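Local coordinates for polysaccharide Lyase Family 6 (Bacteroides cellulosilyticus, PDB 6QPS), which probably cleaves mannuronic acid-rich alginate by beta-elimination, as a calcium-binding polysaccharide lyase of family 6 with a parallel beta-helix fold, at residues Tyr261-Cys269 / Leu287-Ile295. Residues are numbered along the deposited sequence; the frame is centred on the assembly and turned at random.
Sequences YESAGGLVC and LRGTAGIRI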
# COMPACT_ATOMS: atom_id res chain seq x y z
N TYR A 261 -0.49 -3.87 10.91
CA TYR A 261 -0.47 -4.72 12.10
C TYR A 261 0.63 -5.76 11.98
O TYR A 261 0.60 -6.60 11.06
CB TYR A 261 -1.83 -5.41 12.24
CG TYR A 261 -2.01 -6.36 13.42
CD1 TYR A 261 -1.62 -7.70 13.33
CD2 TYR A 261 -2.59 -5.93 14.60
CE1 TYR A 261 -1.81 -8.57 14.39
CE2 TYR A 261 -2.78 -6.78 15.67
CZ TYR A 261 -2.37 -8.11 15.57
OH TYR A 261 -2.55 -9.00 16.60
N GLU A 262 1.57 -5.73 12.93
CA GLU A 262 2.67 -6.71 12.99
C GLU A 262 3.40 -6.85 11.65
O GLU A 262 3.79 -7.95 11.26
CB GLU A 262 2.17 -8.07 13.49
CG GLU A 262 1.74 -8.06 14.95
CD GLU A 262 1.44 -9.45 15.51
OE1 GLU A 262 1.37 -10.44 14.75
OE2 GLU A 262 1.25 -9.53 16.74
N SER A 263 3.60 -5.73 10.95
CA SER A 263 4.14 -5.74 9.59
C SER A 263 5.55 -5.15 9.61
O SER A 263 5.72 -3.97 9.95
CB SER A 263 3.22 -4.95 8.65
OG SER A 263 2.00 -5.65 8.42
N ALA A 264 6.53 -5.94 9.18
CA ALA A 264 7.95 -5.56 9.26
C ALA A 264 8.39 -4.65 8.11
O ALA A 264 9.30 -4.96 7.35
CB ALA A 264 8.83 -6.81 9.32
N GLY A 265 7.75 -3.50 8.03
CA GLY A 265 8.10 -2.45 7.09
C GLY A 265 7.33 -1.20 7.43
O GLY A 265 6.70 -1.12 8.48
N GLY A 266 7.39 -0.21 6.54
CA GLY A 266 6.77 1.08 6.77
C GLY A 266 5.95 1.57 5.59
O GLY A 266 5.88 0.94 4.52
N LEU A 267 5.29 2.71 5.83
CA LEU A 267 4.64 3.51 4.80
C LEU A 267 5.67 4.54 4.32
O LEU A 267 6.04 5.45 5.07
CB LEU A 267 3.38 4.16 5.37
CG LEU A 267 2.45 4.85 4.37
CD1 LEU A 267 1.13 5.27 5.07
CD2 LEU A 267 3.09 6.08 3.65
N VAL A 268 6.15 4.38 3.09
CA VAL A 268 7.31 5.14 2.64
C VAL A 268 6.95 6.08 1.50
O VAL A 268 6.51 5.64 0.42
CB VAL A 268 8.46 4.21 2.22
CG1 VAL A 268 9.71 4.99 1.80
CG2 VAL A 268 8.78 3.23 3.37
N CYS A 269 7.18 7.39 1.71
CA CYS A 269 7.06 8.41 0.67
C CYS A 269 8.42 8.42 -0.03
O CYS A 269 9.29 9.25 0.26
CB CYS A 269 6.75 9.77 1.30
SG CYS A 269 5.04 9.90 1.91
N LEU A 287 7.71 -5.89 17.21
CA LEU A 287 8.31 -6.95 16.39
C LEU A 287 9.39 -6.41 15.45
O LEU A 287 9.39 -5.24 15.05
CB LEU A 287 7.22 -7.66 15.58
CG LEU A 287 6.17 -8.41 16.39
CD1 LEU A 287 5.20 -9.08 15.42
CD2 LEU A 287 6.80 -9.45 17.34
N ARG A 288 10.33 -7.30 15.12
CA ARG A 288 11.47 -6.99 14.27
C ARG A 288 11.03 -6.28 13.00
O ARG A 288 10.10 -6.72 12.32
CB ARG A 288 12.14 -8.32 13.89
CG ARG A 288 13.43 -8.17 13.13
CD ARG A 288 13.92 -9.54 12.63
NE ARG A 288 14.22 -10.43 13.73
CZ ARG A 288 14.51 -11.71 13.57
NH1 ARG A 288 14.51 -12.23 12.35
NH2 ARG A 288 14.77 -12.45 14.63
N GLY A 289 11.68 -5.16 12.69
CA GLY A 289 11.48 -4.49 11.41
C GLY A 289 10.23 -3.63 11.28
O GLY A 289 10.07 -2.95 10.25
N THR A 290 9.33 -3.64 12.26
CA THR A 290 8.12 -2.83 12.19
C THR A 290 8.50 -1.35 12.14
O THR A 290 9.46 -0.90 12.80
CB THR A 290 7.18 -3.11 13.38
OG1 THR A 290 7.88 -2.98 14.63
CG2 THR A 290 6.55 -4.52 13.27
N ALA A 291 7.75 -0.58 11.35
CA ALA A 291 8.07 0.83 11.15
C ALA A 291 6.79 1.64 10.92
O ALA A 291 5.73 1.10 10.60
CB ALA A 291 9.04 1.02 9.98
N GLY A 292 6.94 2.96 11.04
CA GLY A 292 5.86 3.90 10.78
C GLY A 292 6.01 4.59 9.43
O GLY A 292 5.87 3.92 8.39
N ILE A 293 6.32 5.90 9.41
CA ILE A 293 6.26 6.72 8.19
C ILE A 293 7.65 7.24 7.88
O ILE A 293 8.32 7.82 8.74
CB ILE A 293 5.26 7.89 8.35
CG1 ILE A 293 3.85 7.34 8.54
CG2 ILE A 293 5.29 8.80 7.13
CD1 ILE A 293 2.81 8.35 9.02
N ARG A 294 8.09 7.01 6.65
CA ARG A 294 9.38 7.49 6.16
C ARG A 294 9.17 8.60 5.14
O ARG A 294 8.46 8.40 4.14
CB ARG A 294 10.19 6.35 5.54
CG ARG A 294 11.59 6.69 5.06
CD ARG A 294 12.57 5.55 5.31
NE ARG A 294 12.25 4.30 4.63
CZ ARG A 294 12.79 3.89 3.48
NH1 ARG A 294 13.67 4.66 2.86
NH2 ARG A 294 12.47 2.71 2.96
N ILE A 295 9.80 9.76 5.38
CA ILE A 295 9.62 10.97 4.58
C ILE A 295 10.90 11.32 3.82
O ILE A 295 11.95 11.56 4.42
CB ILE A 295 9.19 12.15 5.48
CG1 ILE A 295 7.87 11.86 6.17
CG2 ILE A 295 9.15 13.44 4.66
CD1 ILE A 295 6.69 11.67 5.23
O HOH W 1 4.42 -1.39 10.51
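R294 and V268 lie side by side on neighbouring strands of a right-handed parallel beta-helix, the fold of family 6 lyases. Strands 266-269 and 291-295 belong to successive coils and run parallel, their axes 4.7 Å apart. L267 pairs with I293, V268 with R294 and C269 with I295. L267 N donates to G292 O, R294 N to L267 O, and C269 N to R294 O.

The R294 side chain runs beside V268 for most of its length. Its CB sits 4.0 Å from V268 CG1. CG stays close to the same methyl. CD stands off from the valine, 4.6 Å from V268 CG1. The chain bends at chi2 (144°) and chi3 (61°), which folds the tip back over the valine. NE lies 3.8 Å from V268 CG2, and CZ is 3.7 Å from V268 CG1. That methyl stands over the centre of one guanidinium face. At the tip, NH1 is near CG1, while NH2 touches both methyls. The calcium ion is about 7 Å from the R294 side chain, and V268 packs near E244, one of its ligands. An alanine here has no guanidinium, which would probably leave the V268 methyls uncovered on that side and alter the charge balance near the calcium site.

On the face of L267 and I293, both side chains pack on I277 and F282 inside the coil. Just before the strands the two chains stay close, with A264 opposite T290. L287 to T290 form a type II turn, and L287 O accepts from both T290 N and T290 OG1. Water 1 lies between the coils here, 2.9 Å from S263 O and 2.8 Å from A291 O.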